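Local coordinates for papain-like protease (Human betacoronavirus 2c EMC/2012, PDB 4RNA), which probably acts as a cysteine protease that cleaves the viral replicase polyprotein and, as in related coronavirus enzymes, may also remove ubiquitin from host proteins, at residues A[89-95]-A[148-152]; A[215-221]-A[314-319]; A[268-274]-A[305-309]; A[279-283]-A[293-297]. Numbering follows the deposited sequence.

Overall arrangement
Past the small N-terminal ubiquitin-like sheet, the chain enters the helical thumb, where contact 1 (89-95 with 148-152) packs helix 81-92 on helix 148-158 and closes its loop before the other contacts open. Contact 2 (215-221 with 314-319) then closes a long, strand-rich loop that takes in part of the fingers and most of the palm. Inside that loop lies contact 3 (268-274 with 305-309), and inside contact 3 lies contact 4 (279-283 with 293-297), so the three nest without crossing. Contacts 3 and 4 have centres about 9 Å apart and touch through neighbouring strands 267-272 and 280-287. Strand 304-315 serves both contacts 2 and 3, while contacts 1 and 2 occupy opposite sides of the chain's centre.

Contact 1: A[89-95]-A[148-152]; sequences KAAVHGW and TDFIA. With PO4 (phosphate ion), chain C.
Val-92, in the m rotamer, overlaps three residues of segment 148-152, at the start of helix 148-158: CG2 lies 3.7 Å from Thr-148 CG2 and 4.0 Å from Ala-152 CB, and CG1 lies 4.2 Å from Ile-151 CG2. Segment 89-95 is helical at its start, and a type I turn runs from Val-92 to Trp-95, closed by Trp-95 N to Val-92 O at 2.8 Å. In register, the CA atoms of Lys-89 and Ala-152 are 5.0 Å apart, and those of His-93 and Thr-148 6.0 Å. The two helices belong to the thumb of the coronavirus papain-like protease, and helix 115-122 covers Trp-95 and Ile-151 from beyond the pair. Trp-95 CZ3 reaches Ile-151 CG2 at 3.9 Å, while its NE1 bonds to Asp-110. Thr-148 CG2 makes a CH-pi contact with the face of the His-93 ring, 4.0 Å from the centroid and 21° off the normal. The all-trans side chain of Lys-89 carries NZ to a salt bridge with Asp-149 OD1 at 3.1 Å, and Lys-141 pairs with OD2. Thr-148 OG1 donates to O2 of a phosphate, probably from the crystallisation liquor, at 2.9 Å, although the position of that oxygen is less certain.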
loop_
_atom_site.group_PDB
_atom_site.type_symbol
_atom_site.label_atom_id
_atom_site.label_comp_id
_atom_site.label_asym_id
_atom_site.label_seq_id
_atom_site.Cartn_x
_atom_site.Cartn_y
_atom_site.Cartn_z
ATOM N N LYS A 89 6.017 14.553 4.719
ATOM C CA LYS A 89 6.674 15.265 5.851
ATOM C C LYS A 89 6.443 16.807 5.794
ATOM O O LYS A 89 5.903 17.447 6.763
ATOM C CB LYS A 89 8.129 14.779 5.941
ATOM C CG LYS A 89 8.871 15.274 7.144
ATOM C CD LYS A 89 10.253 14.696 7.175
ATOM C CE LYS A 89 11.079 15.698 7.919
ATOM N NZ LYS A 89 12.221 14.984 8.527
ATOM N N ALA A 90 6.716 17.386 4.626
ATOM C CA ALA A 90 6.406 18.808 4.385
ATOM C C ALA A 90 4.928 19.115 4.682
ATOM O O ALA A 90 4.627 20.052 5.411
ATOM C CB ALA A 90 6.773 19.201 2.945
ATOM N N ALA A 91 4.001 18.344 4.117
ATOM C CA ALA A 91 2.571 18.590 4.339
ATOM C C ALA A 91 2.122 18.329 5.797
ATOM O O ALA A 91 1.416 19.129 6.372
ATOM C CB ALA A 91 1.726 17.764 3.375
ATOM N N VAL A 92 2.547 17.232 6.409
ATOM C CA VAL A 92 1.954 16.918 7.732
ATOM C C VAL A 92 2.470 17.925 8.802
ATOM O O VAL A 92 1.904 18.068 9.891
ATOM C CB VAL A 92 2.054 15.430 8.168
ATOM C CG1 VAL A 92 1.582 14.431 7.108
ATOM C CG2 VAL A 92 3.414 15.081 8.674
ATOM N N HIS A 93 3.515 18.665 8.447
ATOM C CA HIS A 93 4.081 19.699 9.319
ATOM C C HIS A 93 3.114 20.763 9.726
ATOM O O HIS A 93 3.216 21.314 10.801
ATOM C CB HIS A 93 5.321 20.340 8.691
ATOM C CG HIS A 93 6.512 20.255 9.579
ATOM N ND1 HIS A 93 7.637 19.602 9.218
ATOM C CD2 HIS A 93 6.686 20.663 10.894
ATOM C CE1 HIS A 93 8.506 19.630 10.240
ATOM N NE2 HIS A 93 7.917 20.279 11.270
ATOM N N GLY A 94 2.161 21.069 8.871
ATOM C CA GLY A 94 1.127 22.015 9.248
ATOM C C GLY A 94 -0.048 21.395 10.014
ATOM O O GLY A 94 -1.085 22.009 10.168
ATOM N N TRP A 95 0.063 20.152 10.469
ATOM C CA TRP A 95 -0.984 19.620 11.317
ATOM C C TRP A 95 -0.700 19.933 12.782
ATOM O O TRP A 95 0.409 20.365 13.115
ATOM C CB TRP A 95 -1.084 18.106 11.081
ATOM C CG TRP A 95 -1.783 17.734 9.780
ATOM C CD1 TRP A 95 -2.456 18.582 8.879
ATOM C CD2 TRP A 95 -1.938 16.387 9.245
ATOM N NE1 TRP A 95 -2.995 17.852 7.825
ATOM C CE2 TRP A 95 -2.706 16.516 7.984
ATOM C CE3 TRP A 95 -1.512 15.110 9.666
ATOM C CZ2 TRP A 95 -3.051 15.397 7.206
ATOM C CZ3 TRP A 95 -1.874 14.002 8.871
ATOM C CH2 TRP A 95 -2.615 14.140 7.684
ATOM N N THR A 148 5.858 14.509 13.654
ATOM C CA THR A 148 5.816 14.716 12.202
ATOM C C THR A 148 6.383 13.515 11.421
ATOM O O THR A 148 5.715 12.989 10.528
ATOM C CB THR A 148 6.569 15.991 11.818
ATOM O OG1 THR A 148 5.930 17.074 12.485
ATOM C CG2 THR A 148 6.528 16.233 10.263
ATOM N N ASP A 149 7.561 13.050 11.762
ATOM C CA ASP A 149 8.097 12.005 10.946
ATOM C C ASP A 149 7.239 10.761 11.021
ATOM O O ASP A 149 7.121 10.034 10.042
ATOM C CB ASP A 149 9.484 11.599 11.409
ATOM C CG ASP A 149 10.535 12.613 11.011
ATOM O OD1 ASP A 149 10.182 13.619 10.369
ATOM O OD2 ASP A 149 11.709 12.413 11.342
ATOM N N PHE A 150 6.751 10.438 12.220
ATOM C CA PHE A 150 6.058 9.153 12.392
ATOM C C PHE A 150 4.748 9.147 11.605
ATOM O O PHE A 150 4.377 8.188 10.936
ATOM C CB PHE A 150 5.789 8.909 13.877
ATOM C CG PHE A 150 5.218 7.550 14.176
ATOM C CD1 PHE A 150 6.003 6.393 13.961
ATOM C CD2 PHE A 150 3.981 7.427 14.751
ATOM C CE1 PHE A 150 5.488 5.134 14.300
ATOM C CE2 PHE A 150 3.461 6.169 15.106
ATOM C CZ PHE A 150 4.225 5.028 14.861
ATOM N N ILE A 151 4.072 10.243 11.652
ATOM C CA ILE A 151 2.870 10.359 10.902
ATOM C C ILE A 151 3.175 10.303 9.392
ATOM O O ILE A 151 2.471 9.568 8.670
ATOM C CB ILE A 151 2.115 11.650 11.216
ATOM C CG1 ILE A 151 1.637 11.665 12.680
ATOM C CG2 ILE A 151 0.968 11.773 10.251
ATOM C CD1 ILE A 151 1.354 13.080 13.119
ATOM N N ALA A 152 4.186 11.044 8.900
ATOM C CA ALA A 152 4.511 11.025 7.455
ATOM C C ALA A 152 4.968 9.615 7.017
ATOM O O ALA A 152 4.624 9.118 5.948
ATOM C CB ALA A 152 5.576 12.093 7.111
HETATM P P PO4 C . 2.746 17.018 13.985
HETATM O O1 PO4 C . 3.031 18.136 12.978
HETATM O O2 PO4 C . 3.639 15.836 13.688
HETATM O O3 PO4 C . 1.288 16.625 13.801
HETATM O O4 PO4 C . 3.016 17.481 15.414
#

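Contact 2: A[215-221]-A[314-319]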
loop_
_atom_site.group_PDB
_atom_site.type_symbol
_atom_site.label_atom_id
_atom_site.label_comp_id
_atom_site.label_asym_id
_atom_site.label_seq_id
_atom_site.Cartn_x
_atom_site.Cartn_y
_atom_site.Cartn_z
ATOM N N GLN A 215 -14.900 -9.095 17.510
ATOM C CA GLN A 215 -14.604 -7.888 18.280
ATOM C C GLN A 215 -14.705 -8.120 19.808
ATOM O O GLN A 215 -14.544 -7.136 20.584
ATOM C CB GLN A 215 -15.562 -6.775 17.776
ATOM C CG GLN A 215 -15.177 -6.278 16.354
ATOM C CD GLN A 215 -16.310 -5.607 15.638
ATOM O OE1 GLN A 215 -17.445 -6.075 15.696
ATOM N NE2 GLN A 215 -16.029 -4.499 14.956
ATOM N N THR A 216 -14.898 -9.393 20.251
ATOM C CA THR A 216 -14.940 -9.700 21.720
ATOM C C THR A 216 -14.147 -10.939 21.928
ATOM O O THR A 216 -14.101 -11.739 21.004
ATOM C CB THR A 216 -16.381 -9.920 22.354
ATOM O OG1 THR A 216 -17.010 -11.119 21.918
ATOM C CG2 THR A 216 -17.390 -8.803 21.949
ATOM N N VAL A 217 -13.596 -11.079 23.123
ATOM C CA VAL A 217 -12.899 -12.311 23.558
ATOM C C VAL A 217 -13.847 -13.535 23.674
ATOM O O VAL A 217 -13.416 -14.668 23.383
ATOM C CB VAL A 217 -12.167 -12.101 24.875
ATOM C CG1 VAL A 217 -11.385 -13.388 25.191
ATOM C CG2 VAL A 217 -11.147 -10.924 24.757
ATOM N N GLU A 218 -15.071 -13.319 24.177
ATOM C CA GLU A 218 -16.149 -14.364 24.125
ATOM C C GLU A 218 -16.331 -14.897 22.727
ATOM O O GLU A 218 -16.331 -16.105 22.564
ATOM C CB GLU A 218 -17.507 -13.839 24.582
ATOM C CG GLU A 218 -17.553 -13.533 26.049
ATOM C CD GLU A 218 -17.505 -12.040 26.303
ATOM O OE1 GLU A 218 -18.176 -11.580 27.269
ATOM O OE2 GLU A 218 -16.815 -11.328 25.524
ATOM N N ASP A 219 -16.504 -14.012 21.724
ATOM C CA ASP A 219 -16.618 -14.488 20.314
ATOM C C ASP A 219 -15.374 -15.159 19.845
ATOM O O ASP A 219 -15.459 -16.192 19.168
ATOM C CB ASP A 219 -17.074 -13.407 19.365
ATOM C CG ASP A 219 -18.498 -12.934 19.689
ATOM O OD1 ASP A 219 -19.306 -13.816 20.078
ATOM O OD2 ASP A 219 -18.837 -11.711 19.575
ATOM N N LEU A 220 -14.221 -14.644 20.255
ATOM C CA LEU A 220 -12.962 -15.208 19.793
ATOM C C LEU A 220 -12.811 -16.624 20.243
ATOM O O LEU A 220 -12.210 -17.459 19.521
ATOM C CB LEU A 220 -11.758 -14.408 20.300
ATOM C CG LEU A 220 -10.410 -14.836 19.820
ATOM C CD1 LEU A 220 -10.147 -14.540 18.324
ATOM C CD2 LEU A 220 -9.325 -14.267 20.749
ATOM N N ARG A 221 -13.312 -16.897 21.443
ATOM C CA ARG A 221 -13.064 -18.188 22.118
ATOM C C ARG A 221 -14.181 -19.216 21.846
ATOM O O ARG A 221 -14.124 -20.380 22.261
ATOM C CB ARG A 221 -12.948 -17.929 23.630
ATOM C CG ARG A 221 -11.656 -17.237 24.042
ATOM C CD ARG A 221 -11.793 -16.835 25.510
ATOM N NE ARG A 221 -10.558 -16.217 26.016
ATOM C CZ ARG A 221 -10.300 -15.913 27.294
ATOM N NH1 ARG A 221 -11.176 -16.201 28.239
ATOM N NH2 ARG A 221 -9.155 -15.324 27.621
ATOM N N PHE A 314 -7.694 -5.188 23.963
ATOM C CA PHE A 314 -7.881 -5.858 25.183
ATOM C C PHE A 314 -6.503 -5.993 25.824
ATOM O O PHE A 314 -5.486 -5.894 25.124
ATOM C CB PHE A 314 -8.481 -7.280 24.957
ATOM C CG PHE A 314 -9.949 -7.285 24.628
ATOM C CD1 PHE A 314 -10.408 -7.187 23.290
ATOM C CD2 PHE A 314 -10.902 -7.410 25.673
ATOM C CE1 PHE A 314 -11.799 -7.158 22.992
ATOM C CE2 PHE A 314 -12.287 -7.363 25.386
ATOM C CZ PHE A 314 -12.732 -7.213 24.059
ATOM N N PRO A 315 -6.485 -6.186 27.160
ATOM C CA PRO A 315 -5.249 -6.441 27.960
ATOM C C PRO A 315 -4.705 -7.819 27.629
ATOM O O PRO A 315 -5.292 -8.500 26.773
ATOM C CB PRO A 315 -5.724 -6.353 29.419
ATOM C CG PRO A 315 -7.206 -6.276 29.405
ATOM C CD PRO A 315 -7.665 -5.860 28.010
ATOM N N GLY A 316 -3.565 -8.197 28.214
ATOM C CA GLY A 316 -2.915 -9.488 27.917
ATOM C C GLY A 316 -3.858 -10.661 28.180
ATOM O O GLY A 316 -4.662 -10.622 29.108
ATOM N N GLN A 317 -3.775 -11.717 27.378
ATOM C CA GLN A 317 -4.649 -12.846 27.573
ATOM C C GLN A 317 -3.847 -13.903 28.263
ATOM O O GLN A 317 -2.639 -13.987 28.059
ATOM C CB GLN A 317 -5.072 -13.373 26.199
ATOM C CG GLN A 317 -5.723 -12.279 25.382
ATOM C CD GLN A 317 -7.055 -11.936 25.928
ATOM O OE1 GLN A 317 -7.889 -12.816 26.047
ATOM N NE2 GLN A 317 -7.325 -10.638 26.184
ATOM N N LYS A 318 -4.499 -14.714 29.084
ATOM C CA LYS A 318 -3.795 -15.908 29.591
ATOM C C LYS A 318 -4.833 -16.995 29.707
ATOM O O LYS A 318 -5.460 -17.140 30.755
ATOM C CB LYS A 318 -3.022 -15.654 30.933
ATOM C CG LYS A 318 -2.476 -16.952 31.535
ATOM C CD LYS A 318 -0.967 -16.988 31.811
ATOM C CE LYS A 318 -0.687 -16.962 33.301
ATOM N NZ LYS A 318 -1.450 -15.833 33.904
ATOM N N TYR A 319 -5.055 -17.712 28.605
ATOM C CA TYR A 319 -6.211 -18.597 28.471
ATOM C C TYR A 319 -5.763 -19.986 28.051
ATOM O O TYR A 319 -4.870 -20.153 27.208
ATOM C CB TYR A 319 -7.125 -18.030 27.427
ATOM C CG TYR A 319 -8.310 -18.887 27.087
ATOM C CD1 TYR A 319 -9.365 -19.086 28.023
ATOM C CD2 TYR A 319 -8.420 -19.460 25.811
ATOM C CE1 TYR A 319 -10.487 -19.860 27.694
ATOM C CE2 TYR A 319 -9.535 -20.248 25.473
ATOM C CZ TYR A 319 -10.560 -20.426 26.399
ATOM O OH TYR A 319 -11.634 -21.205 26.056
HETATM O O HOH W 1 -12.152 -21.439 23.491
HETATM O O HOH W 2 -8.469 -14.952 24.456
HETATM O O HOH W 3 -7.255 -13.880 29.872
#
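Phe-314 opens the second segment with its m side chain directed at the start of helix 217-221. Val-217 CG2 sits over the ring face, 3.7 Å from the centroid and 12° off the normal, in a CH-pi contact, and Gln-215 O meets the ring edge at CE1, 3.7 Å away. The helix begins at the N-cap Thr-216, whose OG1 accepts from Asp-219 N at 2.9 Å. Gln-317 folds back so that its NE2 donates to Pro-315 O (3.0 Å), which leaves OE1 to receive a weak bond from Arg-221 NH2 (3.2 Å) and to share water 2 with Arg-221 NE. Water 3 joins Lys-318 N to the same NH2. At Tyr-319 the Arg-221 guanidinium lies flat on the ring, centres 3.9 Å apart and planes at 13°, a stacked cation-pi pair, while water 1 links Tyr-319 OH to Arg-221 O. Backbone hydrogen bonds join Phe-314 to Leu-246 and Tyr-319 to His-241, so the helix packs where the palm sheet passes into the zinc-bearing fingers.

Contact 3: A[268-274]-A[305-309]; sequences FNVFQGI and WKCKV
Strands 268-272 and 305-309 are antiparallel neighbours in the strongly twisted palm sheet of the papain-like protease, yet these short segments cross at 99°, with axes 4.9 Å apart at closest approach. A single bridge sets the register: Val-270 opposite Val-309, a non-hydrogen-bonded pair with CA atoms 4.5 Å apart and both side chains on the same face. Lys-308, Trp-305 and Val-270 bury the most surface. The backbone of Lys-308 makes the polar link, its O accepting from Phe-271 N at 2.9 Å and also taking a CA-H...O contact from Val-270 CA at 3.2 Å; a matching contact runs from Val-309 CA to Asn-269 O at 3.4 Å. Its side chain extends (m, then t throughout) until NZ is 4.1 Å from CG2 of the poorly ordered Ile-274. Val-270, with chi1 near 161°, packs CG2 at 3.7 Å from both Trp-305 CZ3 and Cys-307 SG. Trp-305 (chi1 t, chi2 22°) completes this apolar cluster with Phe-268 (chi1 p), CE3 to CZ 4.0 Å, and Phe-268 also reaches Cys-307 SG and Val-309 CG2. Beyond the pair, Lys-293 makes a cation-pi contact with Trp-305. Gln-272 NE2 lies near the ring plane, at the edge of the indole, 3.8 Å from Trp-305 CZ2.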
loop_
_atom_site.group_PDB
_atom_site.type_symbol
_atom_site.label_atom_id
_atom_site.label_comp_id
_atom_site.label_asym_id
_atom_site.label_seq_id
_atom_site.Cartn_x
_atom_site.Cartn_y
_atom_site.Cartn_z
ATOM N N PHE A 268 -11.332 1.380 21.995
ATOM C CA PHE A 268 -11.884 0.871 20.748
ATOM C C PHE A 268 -12.028 1.982 19.747
ATOM O O PHE A 268 -12.137 3.156 20.137
ATOM C CB PHE A 268 -13.240 0.130 20.975
ATOM C CG PHE A 268 -14.310 0.985 21.622
ATOM C CD1 PHE A 268 -14.371 1.118 23.005
ATOM C CD2 PHE A 268 -15.193 1.668 20.842
ATOM C CE1 PHE A 268 -15.332 1.884 23.637
ATOM C CE2 PHE A 268 -16.184 2.439 21.454
ATOM C CZ PHE A 268 -16.255 2.548 22.845
ATOM N N ASN A 269 -12.049 1.647 18.450
ATOM C CA ASN A 269 -12.411 2.689 17.476
ATOM C C ASN A 269 -13.792 2.593 16.950
ATOM O O ASN A 269 -14.426 1.527 16.975
ATOM C CB ASN A 269 -11.426 2.704 16.288
ATOM C CG ASN A 269 -9.999 3.002 16.760
ATOM O OD1 ASN A 269 -9.808 3.914 17.559
ATOM N ND2 ASN A 269 -8.995 2.245 16.251
ATOM N N VAL A 270 -14.286 3.721 16.442
ATOM C CA VAL A 270 -15.664 3.721 15.986
ATOM C C VAL A 270 -15.607 4.367 14.608
ATOM O O VAL A 270 -14.798 5.288 14.389
ATOM C CB VAL A 270 -16.572 4.566 16.950
ATOM C CG1 VAL A 270 -17.851 4.964 16.284
ATOM C CG2 VAL A 270 -16.859 3.804 18.238
ATOM N N PHE A 271 -16.386 3.849 13.651
ATOM C CA PHE A 271 -16.543 4.547 12.381
ATOM C C PHE A 271 -17.985 5.009 12.270
ATOM O O PHE A 271 -18.892 4.197 12.435
ATOM C CB PHE A 271 -16.155 3.627 11.226
ATOM C CG PHE A 271 -16.254 4.259 9.839
ATOM C CD1 PHE A 271 -15.318 5.206 9.402
ATOM C CD2 PHE A 271 -17.250 3.881 8.972
ATOM C CE1 PHE A 271 -15.402 5.759 8.132
ATOM C CE2 PHE A 271 -17.337 4.443 7.700
ATOM C CZ PHE A 271 -16.406 5.364 7.279
ATOM N N GLN A 272 -18.174 6.294 11.957
ATOM C CA GLN A 272 -19.483 6.984 11.899
ATOM C C GLN A 272 -19.884 7.351 10.489
ATOM O O GLN A 272 -19.105 7.997 9.773
ATOM C CB GLN A 272 -19.440 8.285 12.716
ATOM C CG GLN A 272 -19.519 8.082 14.229
ATOM C CD GLN A 272 -19.100 9.304 15.056
ATOM O OE1 GLN A 272 -18.657 10.333 14.531
ATOM N NE2 GLN A 272 -19.237 9.179 16.375
ATOM N N GLY A 273 -21.093 6.908 10.107
ATOM C CA GLY A 273 -21.791 7.259 8.853
ATOM C C GLY A 273 -21.358 6.638 7.523
ATOM O O GLY A 273 -20.893 7.365 6.639
ATOM N N ILE A 274 -21.554 5.322 7.357
ATOM C CA ILE A 274 -21.109 4.571 6.142
ATOM C C ILE A 274 -21.596 5.124 4.782
ATOM O O ILE A 274 -20.846 5.105 3.793
ATOM C CB ILE A 274 -21.410 3.030 6.213
ATOM C CG1 ILE A 274 -22.924 2.731 6.114
ATOM C CG2 ILE A 274 -20.768 2.387 7.449
ATOM C CD1 ILE A 274 -23.282 1.348 5.593
ATOM N N TRP A 305 -22.858 3.999 25.233
ATOM C CA TRP A 305 -22.725 4.476 23.875
ATOM C C TRP A 305 -23.095 3.432 22.877
ATOM O O TRP A 305 -22.481 2.344 22.828
ATOM C CB TRP A 305 -21.299 4.946 23.616
ATOM C CG TRP A 305 -21.120 5.752 22.355
ATOM C CD1 TRP A 305 -22.075 6.459 21.637
ATOM C CD2 TRP A 305 -19.847 6.030 21.674
ATOM N NE1 TRP A 305 -21.494 7.099 20.562
ATOM C CE2 TRP A 305 -20.159 6.896 20.547
ATOM C CE3 TRP A 305 -18.505 5.669 21.906
ATOM C CZ2 TRP A 305 -19.157 7.359 19.663
ATOM C CZ3 TRP A 305 -17.505 6.148 21.019
ATOM C CH2 TRP A 305 -17.827 6.963 19.931
ATOM N N LYS A 306 -24.104 3.774 22.074
ATOM C CA LYS A 306 -24.498 2.984 20.928
ATOM C C LYS A 306 -23.743 3.533 19.732
ATOM O O LYS A 306 -23.917 4.673 19.326
ATOM C CB LYS A 306 -26.022 3.015 20.665
ATOM C CG LYS A 306 -26.437 2.021 19.566
ATOM C CD LYS A 306 -27.930 1.707 19.551
ATOM C CE LYS A 306 -28.754 2.813 18.909
ATOM N NZ LYS A 306 -30.172 2.390 18.711
ATOM N N CYS A 307 -22.908 2.693 19.157
ATOM C CA CYS A 307 -21.964 3.149 18.123
ATOM C C CYS A 307 -21.445 1.915 17.330
ATOM O O CYS A 307 -21.537 0.770 17.797
ATOM C CB CYS A 307 -20.783 3.863 18.796
ATOM S SG CYS A 307 -19.937 2.729 19.947
ATOM N N LYS A 308 -20.870 2.191 16.168
ATOM C CA LYS A 308 -20.334 1.174 15.235
ATOM C C LYS A 308 -18.852 0.985 15.438
ATOM O O LYS A 308 -18.006 1.746 14.936
ATOM C CB LYS A 308 -20.621 1.609 13.807
ATOM C CG LYS A 308 -22.114 1.836 13.550
ATOM C CD LYS A 308 -22.258 2.624 12.262
ATOM C CE LYS A 308 -23.618 2.411 11.626
ATOM N NZ LYS A 308 -23.581 3.131 10.313
ATOM N N VAL A 309 -18.580 -0.066 16.174
ATOM C CA VAL A 309 -17.251 -0.410 16.602
ATOM C C VAL A 309 -16.510 -1.044 15.442
ATOM O O VAL A 309 -17.092 -1.884 14.683
ATOM C CB VAL A 309 -17.377 -1.347 17.779
ATOM C CG1 VAL A 309 -16.055 -1.990 18.167
ATOM C CG2 VAL A 309 -17.987 -0.647 18.985
#

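Contact 4: A[279-283]-A[293-297]; sequences GHYVH and KFDSG
In the t rotamer, with chi2 near 52°, His-280 swings its ring toward the end of the partner strand, where NE2 donates to Asp-295 OD1 at 2.6 Å. Asp-295 meets it with chi1 also t and chi2 near 2°. Val-282, again t, places CG1 3.8 Å from Phe-294 O, 4.1 Å from Asp-295 CB and 4.2 Å from Lys-293 CB. His-283 (t, chi2 76°) and Phe-294 (m, chi2 -85°) share a face, CD2 to CD2 4.4 Å. Their backbones form the antiparallel hydrogen-bonded pair, CA atoms 5.1 Å apart, Phe-294 N to His-283 O 2.7 Å and His-283 N to Phe-294 O 3.2 Å; the end-to-end directions of 280-283 and 293-296 are 122° apart. Between the segments, water 4 donates to Tyr-281 O (2.8 Å) and Ser-296 OG (3.0 Å). His-283 ND1 bonds to Asn-269. This beta hairpin of strands 280-287 and 290-294 carries a His-carboxylate pair consistent with the His-Asp part of the family's Cys-His-Asp catalytic triad, its cysteine probably Cys-113, modified in this crystal.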
loop_
_atom_site.group_PDB
_atom_site.type_symbol
_atom_site.label_atom_id
_atom_site.label_comp_id
_atom_site.label_asym_id
_atom_site.label_seq_id
_atom_site.Cartn_x
_atom_site.Cartn_y
_atom_site.Cartn_z
ATOM N N GLY A 279 -18.037 8.635 5.822
ATOM C CA GLY A 279 -17.766 8.659 7.289
ATOM C C GLY A 279 -16.605 9.294 8.061
ATOM O O GLY A 279 -15.852 10.088 7.523
ATOM N N HIS A 280 -16.472 8.914 9.341
ATOM C CA HIS A 280 -15.622 9.608 10.281
ATOM C C HIS A 280 -15.188 8.709 11.420
ATOM O O HIS A 280 -16.009 7.974 11.978
ATOM C CB HIS A 280 -16.436 10.785 10.782
ATOM C CG HIS A 280 -15.757 11.579 11.816
ATOM N ND1 HIS A 280 -14.513 12.054 11.656
ATOM C CD2 HIS A 280 -16.180 11.979 13.070
ATOM C CE1 HIS A 280 -14.149 12.718 12.760
ATOM N NE2 HIS A 280 -15.179 12.677 13.623
ATOM N N TYR A 281 -13.893 8.719 11.768
ATOM C CA TYR A 281 -13.381 7.810 12.795
ATOM C C TYR A 281 -13.309 8.525 14.126
ATOM O O TYR A 281 -12.954 9.695 14.164
ATOM C CB TYR A 281 -11.963 7.266 12.457
ATOM C CG TYR A 281 -11.957 6.192 11.383
ATOM C CD1 TYR A 281 -12.096 4.845 11.723
ATOM C CD2 TYR A 281 -11.790 6.519 10.050
ATOM C CE1 TYR A 281 -12.055 3.842 10.760
ATOM C CE2 TYR A 281 -11.771 5.540 9.071
ATOM C CZ TYR A 281 -11.904 4.200 9.436
ATOM O OH TYR A 281 -11.892 3.191 8.491
ATOM N N VAL A 282 -13.591 7.808 15.215
ATOM C CA VAL A 282 -13.457 8.337 16.546
ATOM C C VAL A 282 -12.745 7.297 17.397
ATOM O O VAL A 282 -13.026 6.074 17.320
ATOM C CB VAL A 282 -14.868 8.679 17.111
ATOM C CG1 VAL A 282 -14.798 9.279 18.524
ATOM C CG2 VAL A 282 -15.584 9.632 16.162
ATOM N N HIS A 283 -11.807 7.752 18.230
ATOM C CA HIS A 283 -11.060 6.830 19.079
ATOM C C HIS A 283 -11.626 6.942 20.488
ATOM O O HIS A 283 -11.816 8.061 20.972
ATOM C CB HIS A 283 -9.575 7.177 19.106
ATOM C CG HIS A 283 -8.756 6.274 20.039
ATOM N ND1 HIS A 283 -8.445 5.055 19.707
ATOM C CD2 HIS A 283 -8.231 6.494 21.308
ATOM C CE1 HIS A 283 -7.716 4.454 20.669
ATOM N NE2 HIS A 283 -7.573 5.333 21.677
ATOM N N LYS A 293 -14.328 9.799 24.422
ATOM C CA LYS A 293 -14.434 9.788 22.971
ATOM C C LYS A 293 -13.566 10.909 22.431
ATOM O O LYS A 293 -13.853 12.096 22.646
ATOM C CB LYS A 293 -15.880 10.032 22.505
ATOM C CG LYS A 293 -16.914 9.109 23.146
ATOM C CD LYS A 293 -18.179 9.886 23.560
ATOM C CE LYS A 293 -19.243 9.939 22.483
ATOM N NZ LYS A 293 -20.568 10.223 23.139
ATOM N N PHE A 294 -12.501 10.531 21.731
ATOM C CA PHE A 294 -11.526 11.469 21.217
ATOM C C PHE A 294 -11.790 11.639 19.749
ATOM O O PHE A 294 -11.383 10.811 18.884
ATOM C CB PHE A 294 -10.132 10.936 21.456
ATOM C CG PHE A 294 -9.714 10.949 22.892
ATOM C CD1 PHE A 294 -9.167 12.106 23.450
ATOM C CD2 PHE A 294 -9.806 9.812 23.682
ATOM C CE1 PHE A 294 -8.767 12.135 24.774
ATOM C CE2 PHE A 294 -9.402 9.825 25.000
ATOM C CZ PHE A 294 -8.865 10.989 25.554
ATOM N N ASP A 295 -12.532 12.678 19.452
ATOM C CA ASP A 295 -12.916 12.903 18.097
ATOM C C ASP A 295 -12.003 13.981 17.542
ATOM O O ASP A 295 -12.307 15.191 17.618
ATOM C CB ASP A 295 -14.382 13.312 18.011
ATOM C CG ASP A 295 -14.791 13.642 16.590
ATOM O OD1 ASP A 295 -13.932 13.512 15.687
ATOM O OD2 ASP A 295 -15.946 14.050 16.358
ATOM N N SER A 296 -10.867 13.527 17.003
ATOM C CA SER A 296 -9.862 14.401 16.374
ATOM C C SER A 296 -9.512 15.693 17.156
ATOM O O SER A 296 -9.698 16.812 16.648
ATOM C CB SER A 296 -10.264 14.694 14.918
ATOM O OG SER A 296 -10.164 13.510 14.120
ATOM N N GLY A 297 -9.008 15.525 18.382
ATOM C CA GLY A 297 -8.560 16.664 19.171
ATOM C C GLY A 297 -9.732 17.351 19.871
ATOM O O GLY A 297 -9.675 18.542 20.152
HETATM O O HOH W 4 -10.739 10.882 15.463
#